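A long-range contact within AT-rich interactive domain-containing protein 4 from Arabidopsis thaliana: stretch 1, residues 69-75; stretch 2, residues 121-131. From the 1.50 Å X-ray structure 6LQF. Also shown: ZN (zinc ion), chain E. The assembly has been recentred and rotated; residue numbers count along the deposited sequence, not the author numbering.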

# COMPACT_ATOMS: atom_id res chain seq x y z
N LEU A 69 -0.08 -3.69 5.05
CA LEU A 69 -1.16 -3.59 4.07
C LEU A 69 -1.46 -2.09 3.83
O LEU A 69 -1.57 -1.62 2.66
CB LEU A 69 -2.42 -4.32 4.64
CG LEU A 69 -3.75 -4.07 3.90
CD1 LEU A 69 -3.55 -4.52 2.45
CD2 LEU A 69 -4.89 -4.90 4.55
N TYR A 70 -1.57 -1.33 4.91
CA TYR A 70 -1.87 0.11 4.81
C TYR A 70 -0.76 0.85 4.08
O TYR A 70 -1.05 1.59 3.15
CB TYR A 70 -2.04 0.70 6.20
CG TYR A 70 -2.47 2.16 6.16
CD1 TYR A 70 -3.79 2.50 5.81
CD2 TYR A 70 -1.59 3.17 6.55
CE1 TYR A 70 -4.19 3.81 5.83
CE2 TYR A 70 -1.99 4.52 6.56
CZ TYR A 70 -3.30 4.81 6.24
OH TYR A 70 -3.72 6.14 6.26
N ARG A 71 0.50 0.61 4.47
CA ARG A 71 1.63 1.36 3.85
C ARG A 71 1.69 1.10 2.34
O ARG A 71 1.90 2.05 1.55
CB ARG A 71 2.95 1.01 4.51
CG ARG A 71 2.98 1.56 5.93
CD ARG A 71 4.33 1.59 6.56
NE ARG A 71 4.91 0.27 6.63
CZ ARG A 71 6.15 0.06 7.07
NH1 ARG A 71 6.91 1.09 7.45
NH2 ARG A 71 6.64 -1.18 7.13
N GLU A 72 1.48 -0.15 1.94
CA GLU A 72 1.62 -0.46 0.53
C GLU A 72 0.49 0.16 -0.29
O GLU A 72 0.68 0.59 -1.46
CB GLU A 72 1.65 -1.96 0.29
CG GLU A 72 2.93 -2.62 0.84
CD GLU A 72 4.24 -1.93 0.39
OE1 GLU A 72 4.35 -1.53 -0.79
OE2 GLU A 72 5.21 -1.81 1.21
N VAL A 73 -0.69 0.27 0.27
CA VAL A 73 -1.82 0.83 -0.47
C VAL A 73 -1.77 2.34 -0.51
O VAL A 73 -1.95 2.93 -1.62
CB VAL A 73 -3.17 0.36 0.14
CG1 VAL A 73 -4.36 1.16 -0.47
CG2 VAL A 73 -3.33 -1.12 -0.15
N VAL A 74 -1.43 2.99 0.61
CA VAL A 74 -1.50 4.46 0.56
C VAL A 74 -0.31 4.99 -0.25
O VAL A 74 -0.42 6.05 -0.88
CB VAL A 74 -1.58 5.13 1.91
CG1 VAL A 74 -2.86 4.63 2.61
CG2 VAL A 74 -0.35 4.81 2.81
N SER A 75 0.81 4.26 -0.28
CA SER A 75 1.99 4.71 -1.10
C SER A 75 1.66 4.68 -2.58
O SER A 75 2.36 5.36 -3.37
CB SER A 75 3.19 3.85 -0.81
OG SER A 75 3.05 2.55 -1.31
N GLU A 121 -12.00 3.74 6.07
CA GLU A 121 -12.39 4.95 6.77
C GLU A 121 -11.19 5.64 7.40
O GLU A 121 -11.06 6.85 7.38
CB GLU A 121 -13.43 4.63 7.85
CG GLU A 121 -14.71 4.13 7.20
CD GLU A 121 -15.80 3.77 8.19
OE1 GLU A 121 -15.54 3.70 9.43
OE2 GLU A 121 -16.94 3.58 7.71
N TYR A 122 -10.30 4.82 7.95
CA TYR A 122 -9.05 5.37 8.51
C TYR A 122 -8.26 6.13 7.47
O TYR A 122 -7.77 7.23 7.73
CB TYR A 122 -8.22 4.25 9.12
CG TYR A 122 -6.96 4.73 9.85
CD1 TYR A 122 -5.75 4.94 9.15
CD2 TYR A 122 -6.99 4.93 11.23
CE1 TYR A 122 -4.64 5.39 9.78
CE2 TYR A 122 -5.86 5.37 11.91
CZ TYR A 122 -4.71 5.60 11.18
OH TYR A 122 -3.59 6.05 11.83
N GLU A 123 -8.14 5.55 6.28
CA GLU A 123 -7.39 6.23 5.19
C GLU A 123 -8.00 7.61 4.91
O GLU A 123 -7.26 8.60 4.81
CB GLU A 123 -7.42 5.39 3.92
CG GLU A 123 -6.68 6.08 2.74
CD GLU A 123 -7.08 5.46 1.36
OE1 GLU A 123 -6.95 4.23 1.17
OE2 GLU A 123 -7.53 6.20 0.47
N TYR A 124 -9.33 7.66 4.78
CA TYR A 124 -9.98 8.94 4.49
C TYR A 124 -9.75 9.98 5.62
O TYR A 124 -9.69 11.18 5.38
CB TYR A 124 -11.48 8.75 4.29
CG TYR A 124 -11.92 7.87 3.12
CD1 TYR A 124 -11.09 7.61 2.03
CD2 TYR A 124 -13.17 7.25 3.15
CE1 TYR A 124 -11.54 6.80 0.96
CE2 TYR A 124 -13.61 6.45 2.12
CZ TYR A 124 -12.81 6.21 1.03
OH TYR A 124 -13.33 5.39 0.04
N ALA A 125 -9.65 9.50 6.86
CA ALA A 125 -9.47 10.43 7.98
C ALA A 125 -8.02 10.81 8.28
O ALA A 125 -7.75 11.51 9.27
CB ALA A 125 -10.08 9.85 9.25
N HIS A 126 -7.07 10.35 7.46
CA HIS A 126 -5.66 10.70 7.67
C HIS A 126 -5.07 11.27 6.39
O HIS A 126 -5.80 11.41 5.40
CB HIS A 126 -4.89 9.49 8.18
CG HIS A 126 -5.27 9.12 9.57
ND1 HIS A 126 -6.42 8.40 9.85
CD2 HIS A 126 -4.72 9.45 10.76
CE1 HIS A 126 -6.54 8.29 11.17
NE2 HIS A 126 -5.54 8.92 11.74
N ASP A 127 -3.80 11.67 6.45
CA ASP A 127 -3.18 12.34 5.29
C ASP A 127 -1.95 11.59 4.87
O ASP A 127 -0.87 12.17 4.70
CB ASP A 127 -2.85 13.78 5.64
CG ASP A 127 -4.09 14.59 5.96
OD1 ASP A 127 -5.00 14.65 5.09
OD2 ASP A 127 -4.16 15.12 7.08
N ASP A 128 -2.13 10.29 4.65
CA ASP A 128 -1.02 9.42 4.38
C ASP A 128 -0.89 9.02 2.92
O ASP A 128 0.07 8.31 2.57
CB ASP A 128 -1.17 8.15 5.21
CG ASP A 128 -1.28 8.44 6.69
OD1 ASP A 128 -0.57 9.35 7.18
OD2 ASP A 128 -2.04 7.74 7.36
N VAL A 129 -1.84 9.41 2.08
CA VAL A 129 -1.84 8.92 0.68
C VAL A 129 -0.89 9.70 -0.21
O VAL A 129 -0.90 10.94 -0.16
CB VAL A 129 -3.26 8.97 0.09
CG1 VAL A 129 -3.25 8.66 -1.41
CG2 VAL A 129 -4.13 7.97 0.86
N ASP A 130 -0.05 8.99 -0.98
CA ASP A 130 0.93 9.60 -1.91
C ASP A 130 0.27 10.25 -3.10
O ASP A 130 -0.59 9.63 -3.77
CB ASP A 130 1.91 8.53 -2.38
CG ASP A 130 3.10 9.13 -3.11
OD1 ASP A 130 2.92 9.65 -4.24
OD2 ASP A 130 4.22 9.07 -2.56
N GLY A 131 0.57 11.53 -3.28
CA GLY A 131 0.00 12.26 -4.41
C GLY A 131 1.10 12.94 -5.21
O GLY A 131 0.87 14.00 -5.80
ZN ZN E . -5.23 9.11 13.75
O HOH W 1 -4.49 8.41 4.71
O HOH W 2 4.93 6.16 -2.84

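The contact is a small, mixed one, in which one helix packs against the end of a second helix and the loop that follows it, fastened by two direct hydrogen bonds, two bridging waters and a modest apolar patch that together bury 380 Å² over both sides.

Tyr70 contributes the most buried area. Its CA-to-CB bond points toward the second stretch, and with chi1 at -175° (t) the phenol extends across the gap to place its hydroxyl between helix and loop. There Tyr70 OH donates a short hydrogen bond to Asp128 OD2, at 2.6 Å. Asp128, with chi1 at -56° (m), points back toward the first helix, and its carboxylate meets the phenol near the plane of the ring, where a hydroxyl proton is best directed. A tyrosine suits this position because its long, flat side chain fills a buried space while delivering a polar group at its tip.

The same hydroxyl is also an acceptor. Water 1 donates to Tyr70 OH (2.9 Å) and to Glu123 O (2.8 Å), and it accepts from Asp128 N (3.0 Å). A single water thus ties the phenol to the last turn of the second helix and to the loop beyond it, satisfying backbone groups on both.

Around this polar centre the Tyr70 ring is packed by carbon. Tyr122 presents its edge to the face of Tyr70 in an offset edge-to-face arrangement, with the ring centroids 5.5 Å apart and the planes at 80°; the nearest ring carbons, Tyr70 CZ and Tyr122 CD1, are 3.8 Å apart. The aliphatic part of Glu123 lies alongside as well, with its CB 4.1 Å from Tyr70 CE1 and its CG 4.1 Å from Val74 CG1. Its carboxylate finds a hydrogen-bonding partner elsewhere in the structure, so this acidic residue can lend its methylenes to the packing.

One turn further on, Val74 makes the closest backbone approach, its CA 4.5 Å from Val129 CA. Its compact branched side chain faces the loop, with CG2 3.5 Å from Asp128 O and CB 4.0 Å from Val129 CG2. The main chain adds the second direct hydrogen bond, Asp130 N to Val74 O, at 3.0 Å and a nearly straight 172°. Val129 CA approaches the same carbonyl oxygen, Val74 O, at 3.6 Å in a CA-H...O contact. Beyond it, Ser75 O lies 3.4 Å from Asp130 CB, and water 2 donates to Ser75 O (2.7 Å) and, more weakly, to Asp130 OD2 (3.0 Å). The CA-to-CB bond of Ser75 points away from the second stretch, and its contacts here are made by the backbone.

The loop is also anchored at His126: His126 ND1 donates to Tyr122 O at 2.8 Å, while His126 NE2 binds the zinc ion at 2.0 Å, linking the end of the second helix to a metal site completed by ligands elsewhere in the structure.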